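Local coordinates for protein pyridoxine 4-oxidase (Mesorhizobium loti, PDB 4HA6) that probably oxidises pyridoxine at its 4-hydroxymethyl group, using FAD as cofactor in the manner of the GMC oxidoreductase family, at residues Ala156-Gly161 and Leu166-Gly171; Lys202-Arg205 and Asn209-Ile212; Ala404-Gly409 and Gly425-Ala430. All coordinates share one frame; numbering follows the deposited sequence.

Contact 1: Ala156-Gly161 and Leu166-Gly171; sequences AFIEAG and LPRLEG
Leu-166 turns back onto Gly-161 near the end of helix 152-163. Its backbone N donates to Gly-161 O at 3.3 Å, with an N-H...O angle of 148°, five residues along the chain from its acceptor; the donor stands 28° off the carbonyl plane. The same oxygen also has the side chain against it, since Leu-166 CB lies 3.4 Å from Gly-161 O. Leu-166 CD1 comes down beside the glycine, 4.0 Å from Gly-161 CA, and a CB on that residue would be tight against this methyl. Within the helix, Gly-161 N is taken up by Phe-157 O, while Ala-160 O accepts from Ser-163 OG.

Within the turn before Gly-161, Ile-158 and Glu-159 receive Arg-168, whose chain is extended from CG to NE. The Glu-159 carboxylate lies at the guanidinium edge, by NH2, and the pair reads as a salt bridge, but OE2 and NH2 are modelled too close together for the details to be trusted. Ile-158 crosses the arginine at about a right angle. With CG2 anti to the backbone N, this branch comes obliquely to the guanidinium, 3.9 Å between Ile-158 CG2 and Arg-168 NH2.

On either side of the arginine in sequence, Pro-167 and Leu-169 make backbone hydrogen bonds with Val-180; further on, Gly-171 N donates to Thr-181 OG1. Arg-168 O bonds to a glycerol, probably from the crystallisation liquor. This is a local connection at the C-terminal end of helix 152-163, beside the antiparallel sheet: the chain turns back past the helix end, touches it through Leu-166 and Arg-168, then diverges.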
ATOM      1  N   ALA A 156      -0.098 -26.865  -1.075  1.00 10.47           N
ATOM      2  CA  ALA A 156       0.828 -27.655  -0.285  1.00  5.95           C
ATOM      3  C   ALA A 156       1.369 -26.785   0.855  1.00 12.30           C
ATOM      4  O   ALA A 156       1.565 -27.256   1.990  1.00 10.40           O
ATOM      5  CB  ALA A 156       1.948 -28.159  -1.162  1.00  7.69           C
ATOM      6  N   PHE A 157       1.607 -25.514   0.543  1.00  5.22           N
ATOM      7  CA  PHE A 157       2.093 -24.562   1.527  1.00  8.37           C
ATOM      8  C   PHE A 157       1.023 -24.395   2.600  1.00 10.17           C
ATOM      9  O   PHE A 157       1.313 -24.422   3.805  1.00  7.71           O
ATOM     10  CB  PHE A 157       2.376 -23.239   0.830  1.00  6.83           C
ATOM     11  CG  PHE A 157       2.668 -22.098   1.760  1.00  7.28           C
ATOM     12  CD1 PHE A 157       3.920 -21.969   2.356  1.00 10.13           C
ATOM     13  CD2 PHE A 157       1.704 -21.121   2.000  1.00  9.07           C
ATOM     14  CE1 PHE A 157       4.204 -20.896   3.199  1.00  5.47           C
ATOM     15  CE2 PHE A 157       1.975 -20.040   2.846  1.00 14.10           C
ATOM     16  CZ  PHE A 157       3.225 -19.929   3.445  1.00  8.21           C
ATOM     17  N   ILE A 158      -0.217 -24.255   2.150  1.00  5.92           N
ATOM     18  CA  ILE A 158      -1.347 -24.053   3.054  1.00 10.82           C
ATOM     19  C   ILE A 158      -1.475 -25.245   4.002  1.00 13.78           C
ATOM     20  O   ILE A 158      -1.659 -25.063   5.207  1.00  9.99           O
ATOM     21  CB  ILE A 158      -2.645 -23.762   2.255  1.00 12.45           C
ATOM     22  CG1 ILE A 158      -2.636 -22.306   1.774  1.00  9.38           C
ATOM     23  CG2 ILE A 158      -3.909 -23.999   3.091  1.00 10.47           C
ATOM     24  CD1 ILE A 158      -3.739 -21.964   0.810  1.00  3.45           C
ATOM     25  N   GLU A 159      -1.336 -26.454   3.460  1.00 10.43           N
ATOM     26  CA  GLU A 159      -1.339 -27.677   4.268  1.00  9.80           C
ATOM     27  C   GLU A 159      -0.201 -27.717   5.291  1.00 14.32           C
ATOM     28  O   GLU A 159      -0.384 -28.172   6.419  1.00 13.24           O
ATOM     29  CB  GLU A 159      -1.238 -28.908   3.364  1.00 10.40           C
ATOM     30  CG  GLU A 159      -2.530 -29.239   2.640  1.00 19.21           C
ATOM     31  CD  GLU A 159      -3.646 -29.589   3.605  1.00 30.74           C
ATOM     32  OE1 GLU A 159      -3.350 -30.154   4.686  1.00 25.03           O
ATOM     33  OE2 GLU A 159      -4.813 -29.295   3.286  1.00 28.95           O
ATOM     34  N   ALA A 160       0.981 -27.261   4.886  1.00  7.94           N
ATOM     35  CA  ALA A 160       2.124 -27.233   5.791  1.00  9.07           C
ATOM     36  C   ALA A 160       1.827 -26.328   6.978  1.00  8.64           C
ATOM     37  O   ALA A 160       2.022 -26.717   8.130  1.00 11.87           O
ATOM     38  CB  ALA A 160       3.376 -26.768   5.050  1.00  8.95           C
ATOM     39  N   GLY A 161       1.355 -25.118   6.692  1.00  7.08           N
ATOM     40  CA  GLY A 161       0.936 -24.208   7.744  1.00  7.36           C
ATOM     41  C   GLY A 161      -0.166 -24.769   8.638  1.00  9.23           C
ATOM     42  O   GLY A 161      -0.122 -24.619   9.858  1.00  8.76           O
ATOM     43  N   LEU A 166      -1.876 -23.615  12.419  1.00 12.20           N
ATOM     44  CA  LEU A 166      -2.581 -22.440  11.897  1.00 12.54           C
ATOM     45  C   LEU A 166      -3.992 -22.795  11.426  1.00 16.03           C
ATOM     46  O   LEU A 166      -4.174 -23.729  10.650  1.00 13.40           O
ATOM     47  CB  LEU A 166      -1.800 -21.801  10.743  1.00  5.73           C
ATOM     48  CG  LEU A 166      -0.505 -21.073  11.101  1.00 14.18           C
ATOM     49  CD1 LEU A 166       0.322 -20.823   9.845  1.00  8.34           C
ATOM     50  CD2 LEU A 166      -0.806 -19.753  11.815  1.00 15.45           C
ATOM     51  N   PRO A 167      -4.998 -22.034  11.880  1.00 11.95           N
ATOM     52  CA  PRO A 167      -6.377 -22.315  11.457  1.00 11.46           C
ATOM     53  C   PRO A 167      -6.635 -21.978   9.984  1.00 19.52           C
ATOM     54  O   PRO A 167      -5.983 -21.100   9.388  1.00 13.79           O
ATOM     55  CB  PRO A 167      -7.219 -21.417  12.376  1.00 15.85           C
ATOM     56  CG  PRO A 167      -6.288 -20.308  12.789  1.00  9.14           C
ATOM     57  CD  PRO A 167      -4.922 -20.940  12.866  1.00 14.53           C
ATOM     58  N   ARG A 168      -7.580 -22.690   9.389  1.00 12.31           N
ATOM     59  CA  ARG A 168      -7.927 -22.452   7.999  1.00 12.25           C
ATOM     60  C   ARG A 168      -8.953 -21.329   7.904  1.00 11.91           C
ATOM     61  O   ARG A 168     -10.036 -21.404   8.489  1.00 19.34           O
ATOM     62  CB  ARG A 168      -8.475 -23.728   7.354  1.00 27.62           C
ATOM     63  CG  ARG A 168      -7.543 -24.342   6.323  1.00 28.45           C
ATOM     64  CD  ARG A 168      -8.307 -25.146   5.261  1.00 50.49           C
ATOM     65  NE  ARG A 168      -7.395 -25.760   4.297  1.00 38.64           N
ATOM     66  CZ  ARG A 168      -6.632 -26.815   4.576  1.00 43.53           C
ATOM     67  NH1 ARG A 168      -6.669 -27.362   5.785  1.00 29.13           N
ATOM     68  NH2 ARG A 168      -5.821 -27.318   3.655  1.00 36.99           N
ATOM     69  N   LEU A 169      -8.599 -20.280   7.171  1.00 10.77           N
ATOM     70  CA  LEU A 169      -9.458 -19.116   7.041  1.00  9.73           C
ATOM     71  C   LEU A 169     -10.052 -19.082   5.638  1.00 12.24           C
ATOM     72  O   LEU A 169      -9.541 -19.729   4.720  1.00 10.83           O
ATOM     73  CB  LEU A 169      -8.644 -17.842   7.266  1.00 16.53           C
ATOM     74  CG  LEU A 169      -7.850 -17.661   8.566  1.00 12.13           C
ATOM     75  CD1 LEU A 169      -7.003 -16.388   8.506  1.00  7.79           C
ATOM     76  CD2 LEU A 169      -8.779 -17.611   9.757  1.00  5.28           C
ATOM     77  N   GLU A 170     -11.133 -18.326   5.478  1.00 14.08           N
ATOM     78  CA  GLU A 170     -11.631 -17.988   4.158  1.00 12.79           C
ATOM     79  C   GLU A 170     -11.300 -16.529   3.850  1.00  8.58           C
ATOM     80  O   GLU A 170     -12.156 -15.646   4.005  1.00 10.82           O
ATOM     81  CB  GLU A 170     -13.142 -18.178   4.078  1.00 14.17           C
ATOM     82  CG  GLU A 170     -13.627 -19.597   3.955  1.00 23.60           C
ATOM     83  CD  GLU A 170     -15.046 -19.611   3.420  1.00 41.34           C
ATOM     84  OE1 GLU A 170     -15.985 -19.447   4.227  1.00 34.05           O
ATOM     85  OE2 GLU A 170     -15.219 -19.729   2.185  1.00 43.12           O
ATOM     86  N   GLY A 171     -10.075 -16.277   3.389  1.00  8.42           N
ATOM     87  CA  GLY A 171      -9.611 -14.915   3.199  1.00  6.01           C
ATOM     88  C   GLY A 171      -9.180 -14.352   4.541  1.00 13.02           C
ATOM     89  O   GLY A 171      -9.368 -15.006   5.574  1.00 10.18           O
TER

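Contact 2: Lys202-Arg205 and Asn209-Ile212; sequences KAVR and NLTI
At the edge of the parallel, Rossmann-type sheet that carries the FAD, Val-204 and Arg-205 of the short helix 202-205 pack against Leu-210 and Ile-212 of strand 210-213, the outermost strand on that side. Three residues turn the chain from the helix into the strand, and the nearest backbone approach is 6.7 Å, from Arg-205 CA to Leu-210 CA.

Leu-210 supplies the methyl that meets the helix. With CG anti to the backbone N (chi1 175°), it carries its CD2 methyl to Val-204, where Val-204 CG1 and Leu-210 CD2 meet at 3.8 Å. The same methyl, Leu-210 CD2, sits 3.8 Å from Val-204 O, so it lies against helix backbone as well as side chain, and it reaches to 4.4 Å of Arg-205 CA.

Further along the strand, Ile-212 lays its CD1 methyl over one face of the Arg-205 guanidinium, 4.2 Å between Ile-212 CD1 and Arg-205 NH1. The polar end of the arginine has its own partners: NH1 forms a salt bridge with Glu-36, and NE donates to Leu-200 O, which together should limit rotation of the group. Strand 210-213 is itself tied in by backbone bonds from Thr-211 to Val-28 and Leu-30, and Asn-209 ND2 bonds to both Ser-21 O and Ser-26 O. The Ile-212 side chain is about 6 Å from that of Glu-32, which binds FAD.

With no hydrogen bond joining the two segments, helix and strand cohere through methyl contacts, while the arginine's charge is answered by Glu-36.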
ATOM      1  N   LYS A 202     -17.947   4.177 -16.934  1.00 19.60           N
ATOM      2  CA  LYS A 202     -18.383   5.018 -18.053  1.00 21.84           C
ATOM      3  C   LYS A 202     -19.459   5.985 -17.595  1.00 15.65           C
ATOM      4  O   LYS A 202     -19.428   7.171 -17.926  1.00 17.98           O
ATOM      5  CB  LYS A 202     -18.929   4.168 -19.207  1.00 33.40           C
ATOM      6  CG  LYS A 202     -17.862   3.554 -20.101  1.00 29.82           C
ATOM      7  CD  LYS A 202     -18.211   3.733 -21.580  1.00 40.31           C
ATOM      8  CE  LYS A 202     -19.581   3.161 -21.916  1.00 37.19           C
ATOM      9  NZ  LYS A 202     -20.094   3.650 -23.230  1.00 51.72           N
ATOM     10  N   ALA A 203     -20.399   5.471 -16.814  1.00 15.27           N
ATOM     11  CA  ALA A 203     -21.477   6.290 -16.270  1.00 23.75           C
ATOM     12  C   ALA A 203     -20.957   7.432 -15.400  1.00 19.10           C
ATOM     13  O   ALA A 203     -21.276   8.591 -15.651  1.00 19.50           O
ATOM     14  CB  ALA A 203     -22.440   5.430 -15.488  1.00 22.10           C
ATOM     15  N   VAL A 204     -20.174   7.106 -14.371  1.00 14.71           N
ATOM     16  CA  VAL A 204     -19.549   8.136 -13.535  1.00  8.86           C
ATOM     17  C   VAL A 204     -18.820   9.180 -14.391  1.00 11.56           C
ATOM     18  O   VAL A 204     -19.042  10.385 -14.234  1.00 14.79           O
ATOM     19  CB  VAL A 204     -18.555   7.520 -12.514  1.00 13.96           C
ATOM     20  CG1 VAL A 204     -17.781   8.612 -11.784  1.00  8.56           C
ATOM     21  CG2 VAL A 204     -19.298   6.620 -11.505  1.00 13.32           C
ATOM     22  N   ARG A 205     -17.959   8.724 -15.298  1.00 13.71           N
ATOM     23  CA  ARG A 205     -17.185   9.649 -16.130  1.00 13.72           C
ATOM     24  C   ARG A 205     -18.093  10.556 -16.975  1.00 15.71           C
ATOM     25  O   ARG A 205     -17.711  11.673 -17.331  1.00  9.35           O
ATOM     26  CB  ARG A 205     -16.205   8.889 -17.024  1.00 11.26           C
ATOM     27  CG  ARG A 205     -15.089   8.129 -16.281  1.00 11.83           C
ATOM     28  CD  ARG A 205     -14.297   7.235 -17.252  1.00 20.74           C
ATOM     29  NE  ARG A 205     -13.140   6.548 -16.656  1.00 20.48           N
ATOM     30  CZ  ARG A 205     -11.876   6.939 -16.814  1.00 33.96           C
ATOM     31  NH1 ARG A 205     -11.604   8.016 -17.538  1.00 23.24           N
ATOM     32  NH2 ARG A 205     -10.879   6.259 -16.255  1.00 23.71           N
ATOM     33  N   ASN A 209     -20.906  17.107 -13.935  1.00 12.41           N
ATOM     34  CA  ASN A 209     -20.247  17.799 -12.825  1.00 14.94           C
ATOM     35  C   ASN A 209     -18.866  17.222 -12.480  1.00 16.41           C
ATOM     36  O   ASN A 209     -18.178  17.715 -11.575  1.00 19.82           O
ATOM     37  CB  ASN A 209     -21.146  17.792 -11.584  1.00 13.00           C
ATOM     38  CG  ASN A 209     -21.428  16.393 -11.078  1.00 14.74           C
ATOM     39  OD1 ASN A 209     -21.409  15.437 -11.845  1.00 14.79           O
ATOM     40  ND2 ASN A 209     -21.689  16.264  -9.776  1.00 15.23           N
ATOM     41  N   LEU A 210     -18.461  16.173 -13.185  1.00 13.50           N
ATOM     42  CA  LEU A 210     -17.119  15.619 -12.990  1.00 10.66           C
ATOM     43  C   LEU A 210     -16.236  15.941 -14.192  1.00 11.42           C
ATOM     44  O   LEU A 210     -16.618  15.699 -15.343  1.00 15.46           O
ATOM     45  CB  LEU A 210     -17.181  14.100 -12.758  1.00  8.95           C
ATOM     46  CG  LEU A 210     -15.833  13.372 -12.660  1.00  9.42           C
ATOM     47  CD1 LEU A 210     -14.995  13.953 -11.521  1.00  8.19           C
ATOM     48  CD2 LEU A 210     -16.018  11.869 -12.479  1.00 13.03           C
ATOM     49  N   THR A 211     -15.062  16.501 -13.917  1.00  9.36           N
ATOM     50  CA  THR A 211     -14.076  16.791 -14.950  1.00 13.14           C
ATOM     51  C   THR A 211     -12.790  16.097 -14.548  1.00 13.46           C
ATOM     52  O   THR A 211     -12.342  16.217 -13.397  1.00 15.31           O
ATOM     53  CB  THR A 211     -13.817  18.311 -15.077  1.00 11.41           C
ATOM     54  OG1 THR A 211     -15.055  18.987 -15.308  1.00 18.00           O
ATOM     55  CG2 THR A 211     -12.833  18.628 -16.219  1.00 17.58           C
ATOM     56  N   ILE A 212     -12.217  15.342 -15.476  1.00 12.01           N
ATOM     57  CA  ILE A 212     -10.947  14.680 -15.221  1.00 13.00           C
ATOM     58  C   ILE A 212      -9.880  15.290 -16.122  1.00 16.04           C
ATOM     59  O   ILE A 212     -10.076  15.430 -17.322  1.00 17.79           O
ATOM     60  CB  ILE A 212     -11.030  13.158 -15.413  1.00 17.22           C
ATOM     61  CG1 ILE A 212     -12.083  12.546 -14.482  1.00 11.90           C
ATOM     62  CG2 ILE A 212      -9.661  12.514 -15.171  1.00 19.23           C
ATOM     63  CD1 ILE A 212     -12.357  11.079 -14.752  1.00 14.58           C
TER

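Contact 3: Ala404-Gly409 and Gly425-Ala430; sequences ASRTIG and GTPNSA
The backbones stay well apart, 9.6 Å between Arg-406 CA on helix 392-409 and Gly-425 CA in the loop, and one long side chain spans the distance. Arg-406 heads for the loop from its base, and a bend at chi3 (71°) swings the guanidinium over toward Gly-425 O. There Arg-406 NH2 comes within 2.6 Å of Gly-425 O, although the angle is too poor for a hydrogen bond. A water makes the actual polar link: lying at the guanidinium edge and in its plane, it accepts from Arg-406 NH1 at 3.1 Å and donates to Pro-427 O at 3.0 Å. Pro-427 and the arginine run antiparallel alongside one another, with Pro-427 CD 3.9 Å from Arg-406 NH1.

The contact bridges two pieces of the C-terminal GMC oxidoreductase region, the end of helix 392-409 and the connection from strand 418-421 into helix 430-440. That connection finishes with Ser-429 as N-cap, its OG accepting from Glu-432 N. Glu-421 is the arginine's strongest partner: OE1 forms a salt bridge with Arg-406 NE, and OE2 accepts from Gly-425 N, so one carboxylate serves both sides of the contact. Replacing Arg-406 with a leucine would probably leave Glu-421 without its cationic mate and the water without the donor that joins it to the helix. Gly-425 itself adopts phi 83° and psi -109°, a conformation in which a side chain would collide with the carbonyl O of Pro-424, and Pro-424 also touches the Arg-406 side chain.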
ATOM      1  N   ALA A 404      10.246 -18.940  10.969  1.00  7.71           N
ATOM      2  CA  ALA A 404       8.932 -19.522  10.738  1.00  7.34           C
ATOM      3  C   ALA A 404       8.886 -20.066   9.320  1.00 13.36           C
ATOM      4  O   ALA A 404       8.320 -21.137   9.067  1.00  3.94           O
ATOM      5  CB  ALA A 404       7.840 -18.500  10.965  1.00 14.86           C
ATOM      6  N   SER A 405       9.499 -19.321   8.401  1.00 10.09           N
ATOM      7  CA  SER A 405       9.496 -19.675   6.985  1.00 10.30           C
ATOM      8  C   SER A 405      10.201 -21.008   6.737  1.00 11.94           C
ATOM      9  O   SER A 405       9.720 -21.861   5.975  1.00 11.73           O
ATOM     10  CB  SER A 405      10.196 -18.576   6.175  1.00  8.72           C
ATOM     11  OG  SER A 405      10.137 -18.869   4.793  1.00  7.75           O
ATOM     12  N   ARG A 406      11.362 -21.180   7.351  1.00  6.31           N
ATOM     13  CA  ARG A 406      12.111 -22.409   7.145  1.00  9.73           C
ATOM     14  C   ARG A 406      11.380 -23.608   7.761  1.00  9.45           C
ATOM     15  O   ARG A 406      11.349 -24.677   7.158  1.00  7.33           O
ATOM     16  CB  ARG A 406      13.538 -22.255   7.668  1.00  9.03           C
ATOM     17  CG  ARG A 406      14.291 -21.112   6.961  1.00  9.89           C
ATOM     18  CD  ARG A 406      15.744 -21.054   7.384  1.00 10.60           C
ATOM     19  NE  ARG A 406      16.483 -22.182   6.837  1.00  9.98           N
ATOM     20  CZ  ARG A 406      17.599 -22.669   7.369  1.00 28.75           C
ATOM     21  NH1 ARG A 406      18.103 -22.125   8.470  1.00 29.99           N
ATOM     22  NH2 ARG A 406      18.207 -23.703   6.803  1.00 21.90           N
ATOM     23  N   THR A 407      10.758 -23.413   8.926  1.00  5.93           N
ATOM     24  CA  THR A 407       9.970 -24.481   9.554  1.00  8.87           C
ATOM     25  C   THR A 407       8.866 -24.933   8.589  1.00 10.54           C
ATOM     26  O   THR A 407       8.723 -26.130   8.301  1.00 10.38           O
ATOM     27  CB  THR A 407       9.364 -24.043  10.914  1.00  7.07           C
ATOM     28  OG1 THR A 407      10.422 -23.721  11.827  1.00 10.19           O
ATOM     29  CG2 THR A 407       8.519 -25.150  11.528  1.00  4.95           C
ATOM     30  N   ILE A 408       8.101 -23.977   8.069  1.00  8.79           N
ATOM     31  CA  ILE A 408       7.059 -24.299   7.095  1.00  6.19           C
ATOM     32  C   ILE A 408       7.673 -24.916   5.840  1.00  6.60           C
ATOM     33  O   ILE A 408       7.212 -25.960   5.377  1.00 11.68           O
ATOM     34  CB  ILE A 408       6.214 -23.081   6.701  1.00  7.56           C
ATOM     35  CG1 ILE A 408       5.423 -22.567   7.911  1.00  7.46           C
ATOM     36  CG2 ILE A 408       5.267 -23.455   5.554  1.00  6.30           C
ATOM     37  CD1 ILE A 408       4.805 -21.195   7.711  1.00 10.93           C
ATOM     38  N   GLY A 409       8.716 -24.280   5.304  1.00  6.78           N
ATOM     39  CA  GLY A 409       9.376 -24.763   4.099  1.00  8.60           C
ATOM     40  C   GLY A 409       9.825 -26.221   4.111  1.00 10.66           C
ATOM     41  O   GLY A 409       9.823 -26.883   3.064  1.00  9.31           O
ATOM     42  N   GLY A 425      20.189 -21.466   3.688  1.00 17.41           N
ATOM     43  CA  GLY A 425      21.117 -22.560   3.894  1.00 32.62           C
ATOM     44  C   GLY A 425      21.473 -22.705   5.356  1.00 28.48           C
ATOM     45  O   GLY A 425      20.628 -23.108   6.156  1.00 36.49           O
ATOM     46  N   THR A 426      22.708 -22.347   5.715  1.00 46.78           N
ATOM     47  CA  THR A 426      23.235 -22.649   7.052  1.00 35.46           C
ATOM     48  C   THR A 426      23.708 -21.456   7.908  1.00 40.76           C
ATOM     49  O   THR A 426      24.876 -21.414   8.315  1.00 36.45           O
ATOM     50  CB  THR A 426      24.409 -23.655   6.950  1.00 51.96           C
ATOM     51  OG1 THR A 426      25.554 -23.011   6.373  1.00 55.50           O
ATOM     52  CG2 THR A 426      24.014 -24.845   6.088  1.00 32.92           C
ATOM     53  N   PRO A 427      22.810 -20.497   8.203  1.00 40.92           N
ATOM     54  CA  PRO A 427      23.224 -19.441   9.140  1.00 46.18           C
ATOM     55  C   PRO A 427      23.325 -19.954  10.582  1.00 42.50           C
ATOM     56  O   PRO A 427      22.325 -20.369  11.179  1.00 41.57           O
ATOM     57  CB  PRO A 427      22.104 -18.401   9.019  1.00 28.95           C
ATOM     58  CG  PRO A 427      20.904 -19.186   8.573  1.00 36.59           C
ATOM     59  CD  PRO A 427      21.457 -20.257   7.661  1.00 33.32           C
ATOM     60  N   ASN A 428      24.533 -19.905  11.135  1.00 29.66           N
ATOM     61  CA  ASN A 428      24.794 -20.482  12.449  1.00 29.10           C
ATOM     62  C   ASN A 428      24.848 -19.474  13.598  1.00 19.53           C
ATOM     63  O   ASN A 428      25.408 -19.766  14.656  1.00 22.15           O
ATOM     64  CB  ASN A 428      26.062 -21.364  12.426  1.00 41.19           C
ATOM     65  CG  ASN A 428      27.133 -20.860  11.451  1.00 53.55           C
ATOM     66  OD1 ASN A 428      26.996 -20.996  10.228  1.00 45.22           O
ATOM     67  ND2 ASN A 428      28.216 -20.302  11.994  1.00 48.70           N
ATOM     68  N   SER A 429      24.244 -18.305  13.407  1.00 20.53           N
ATOM     69  CA  SER A 429      24.265 -17.274  14.441  1.00 14.30           C
ATOM     70  C   SER A 429      23.309 -16.133  14.126  1.00 15.15           C
ATOM     71  O   SER A 429      22.860 -15.985  12.986  1.00 14.57           O
ATOM     72  CB  SER A 429      25.671 -16.701  14.594  1.00 11.45           C
ATOM     73  OG  SER A 429      25.946 -15.747  13.576  1.00 11.33           O
ATOM     74  N   ALA A 430      23.023 -15.316  15.137  1.00 10.88           N
ATOM     75  CA  ALA A 430      22.166 -14.144  14.974  1.00  7.45           C
ATOM     76  C   ALA A 430      22.722 -13.227  13.890  1.00  7.44           C
ATOM     77  O   ALA A 430      21.986 -12.786  12.998  1.00  9.15           O
ATOM     78  CB  ALA A 430      22.042 -13.390  16.290  1.00  9.27           C
TER
HETATM   79  O   HOH W   1      20.931 -22.573   9.616  1.00 29.27           O

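How the contacts relate
The three contacts follow one another along the chain without nesting or crossing. Contact 1 closes a four-residue gap made of the last two residues of helix 152-163 and the first two of the loop. Contact 2 closes a still shorter one between helix 202-205 and edge strand 210-213 of the FAD-binding sheet. Contact 3 closes the longest loop, running from the end of helix 392-409 through strand 418-421 to the approach to helix 430-440. Contacts 1 and 3 meet directly although their centres are 20 Å apart: Phe-157 and Ala-160 pack on Ile-408, joining helix 152-163 to helix 392-409. Contact 2 stands alone, its centre 43 Å from that of contact 1 and 53 Å from that of contact 3.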